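Local coordinates for cyclase (Uncultured organism, PDB 5IBZ), which belongs to the putative cyclase family, binds acetylphosphate in this crystal, and may act as an arylformamidase, at residues B[57-62]-B[102-107]. Numbering follows the deposited sequence.
Sequences IPIDSN and DYIYMP
Where Ile59 in the loop 57-62 faces Met106 on the strand 102-107, the two backbones stand 9.0 Å apart between CA atoms, and apolar side chains bridge the gap. The strand pairs antiparallel with strand 73-76 in a small two-stranded sheet, through backbone bonds of Tyr103 with Thr75 and Tyr105 with His73, and it also pairs antiparallel with a strand of the second subunit, so the sheet continues through the interface. Of the loop residues, Ile59 is the one whose side chain meets the strand. Ile104 and Met106, two positions apart, both point toward the loop, and the CG2 methyl of Ile59 meets the two of them. The CA-CB bond of Ile59 points toward the strand, and a chi1 of -60° sets CG2 opposite the backbone N, where it touches both partners. The side chain of Ile59 crosses those of Ile104 and Met106 at about a right angle. CD1 of Ile104 lies 3.8 Å from CG2 of Ile59. Beyond Ile59 the loop is turned by an Asx turn, in which Asp60 OD1 accepts from Asn62 N at 2.8 Å, met from above the carboxylate plane. On the other face of the strand, Tyr105 stacks its ring on Tyr105 of the third subunit. Within the buried cluster, Met106, a selenomethionine bent at chi3 (-67°), has its SE 4.2 Å from CG2 of Ile59.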
loop_
_atom_site.group_PDB
_atom_site.type_symbol
_atom_site.label_atom_id
_atom_site.label_comp_id
_atom_site.label_asym_id
_atom_site.label_seq_id
_atom_site.Cartn_x
_atom_site.Cartn_y
_atom_site.Cartn_z
ATOM N N ILE B 57 4.807 -14.907 -14.173
ATOM C CA ILE B 57 3.771 -14.063 -14.777
ATOM C C ILE B 57 4.104 -12.600 -14.484
ATOM O O ILE B 57 4.846 -12.285 -13.547
ATOM C CB ILE B 57 2.358 -14.393 -14.268
ATOM C CG1 ILE B 57 2.212 -14.202 -12.756
ATOM C CG2 ILE B 57 1.976 -15.794 -14.671
ATOM C CD1 ILE B 57 0.750 -14.000 -12.323
ATOM N N PRO B 58 3.541 -11.693 -15.281
ATOM C CA PRO B 58 3.790 -10.282 -14.970
ATOM C C PRO B 58 3.164 -9.873 -13.653
ATOM O O PRO B 58 2.010 -10.266 -13.365
ATOM C CB PRO B 58 3.153 -9.533 -16.147
ATOM C CG PRO B 58 2.216 -10.497 -16.776
ATOM C CD PRO B 58 2.777 -11.877 -16.515
ATOM N N ILE B 59 3.914 -9.099 -12.872
ATOM C CA ILE B 59 3.382 -8.469 -11.666
ATOM C C ILE B 59 2.632 -7.215 -12.085
ATOM O O ILE B 59 3.240 -6.194 -12.430
ATOM C CB ILE B 59 4.471 -8.120 -10.669
ATOM C CG1 ILE B 59 5.212 -9.401 -10.236
ATOM C CG2 ILE B 59 3.880 -7.387 -9.460
ATOM C CD1 ILE B 59 6.304 -9.210 -9.240
ATOM N N ASP B 60 1.315 -7.315 -12.045
ATOM C CA ASP B 60 0.424 -6.234 -12.407
ATOM C C ASP B 60 -0.935 -6.566 -11.798
ATOM O O ASP B 60 -1.039 -7.523 -11.017
ATOM C CB ASP B 60 0.363 -6.014 -13.932
ATOM C CG ASP B 60 -0.178 -7.214 -14.713
ATOM O OD1 ASP B 60 -1.004 -7.982 -14.182
ATOM O OD2 ASP B 60 0.238 -7.375 -15.885
ATOM N N SER B 61 -1.976 -5.794 -12.115
ATOM C CA SER B 61 -3.261 -5.982 -11.461
ATOM C C SER B 61 -4.197 -6.886 -12.269
ATOM O O SER B 61 -5.375 -7.044 -11.920
ATOM C CB SER B 61 -3.927 -4.622 -11.216
ATOM O OG SER B 61 -3.086 -3.806 -10.409
ATOM N N ASN B 62 -3.641 -7.514 -13.302
ATOM C CA ASN B 62 -4.399 -8.259 -14.309
ATOM C C ASN B 62 -4.322 -9.789 -14.145
ATOM O O ASN B 62 -5.008 -10.543 -14.848
ATOM C CB ASN B 62 -3.877 -7.859 -15.697
ATOM C CG ASN B 62 -4.738 -8.376 -16.829
ATOM O OD1 ASN B 62 -5.967 -8.354 -16.756
ATOM N ND2 ASN B 62 -4.085 -8.857 -17.893
ATOM N N ASP B 102 8.913 4.560 -8.624
ATOM C CA ASP B 102 7.632 3.884 -8.464
ATOM C C ASP B 102 7.568 2.995 -7.212
ATOM O O ASP B 102 8.557 2.850 -6.460
ATOM C CB ASP B 102 7.279 3.097 -9.747
ATOM C CG ASP B 102 8.388 2.160 -10.241
ATOM O OD1 ASP B 102 9.481 2.077 -9.632
ATOM O OD2 ASP B 102 8.141 1.469 -11.263
ATOM N N TYR B 103 6.359 2.467 -6.983
ATOM C CA TYR B 103 5.966 1.757 -5.773
ATOM C C TYR B 103 5.131 0.531 -6.127
ATOM O O TYR B 103 4.515 0.457 -7.189
ATOM C CB TYR B 103 5.126 2.669 -4.853
ATOM C CG TYR B 103 5.939 3.583 -3.980
ATOM C CD1 TYR B 103 6.554 4.725 -4.501
ATOM C CD2 TYR B 103 6.116 3.300 -2.627
ATOM C CE1 TYR B 103 7.321 5.542 -3.712
ATOM C CE2 TYR B 103 6.871 4.132 -1.832
ATOM C CZ TYR B 103 7.483 5.236 -2.376
ATOM O OH TYR B 103 8.229 6.052 -1.564
ATOM N N ILE B 104 5.090 -0.436 -5.218
ATOM C CA ILE B 104 4.187 -1.557 -5.366
ATOM C C ILE B 104 3.540 -1.878 -4.019
ATOM O O ILE B 104 4.180 -1.758 -2.961
ATOM C CB ILE B 104 4.922 -2.801 -5.911
ATOM C CG1 ILE B 104 3.933 -3.901 -6.301
ATOM C CG2 ILE B 104 5.917 -3.333 -4.903
ATOM C CD1 ILE B 104 3.664 -3.960 -7.778
ATOM N N TYR B 105 2.254 -2.230 -4.076
ATOM C CA TYR B 105 1.537 -2.850 -2.960
ATOM C C TYR B 105 1.137 -4.223 -3.436
ATOM O O TYR B 105 0.428 -4.339 -4.420
ATOM C CB TYR B 105 0.279 -2.070 -2.551
ATOM C CG TYR B 105 -0.382 -2.602 -1.294
ATOM C CD1 TYR B 105 0.258 -2.532 -0.074
ATOM C CD2 TYR B 105 -1.643 -3.164 -1.331
ATOM C CE1 TYR B 105 -0.356 -3.009 1.089
ATOM C CE2 TYR B 105 -2.255 -3.637 -0.184
ATOM C CZ TYR B 105 -1.613 -3.548 1.017
ATOM O OH TYR B 105 -2.207 -4.009 2.186
HETATM N N MSE B 106 1.552 -5.281 -2.761
HETATM C CA MSE B 106 1.066 -6.581 -3.195
HETATM C C MSE B 106 1.023 -7.607 -2.096
HETATM O O MSE B 106 1.802 -7.530 -1.131
HETATM C CB MSE B 106 1.951 -7.125 -4.325
HETATM C CG MSE B 106 3.357 -7.412 -3.897
HETATM SE SE MSE B 106 4.493 -7.978 -5.380
HETATM C CE MSE B 106 3.703 -9.686 -5.845
ATOM N N PRO B 107 0.138 -8.589 -2.251
ATOM C CA PRO B 107 0.290 -9.764 -1.417
ATOM C C PRO B 107 1.557 -10.503 -1.802
ATOM O O PRO B 107 1.868 -10.613 -2.990
ATOM C CB PRO B 107 -0.952 -10.610 -1.742
ATOM C CG PRO B 107 -1.792 -9.810 -2.670
ATOM C CD PRO B 107 -0.878 -8.798 -3.298
#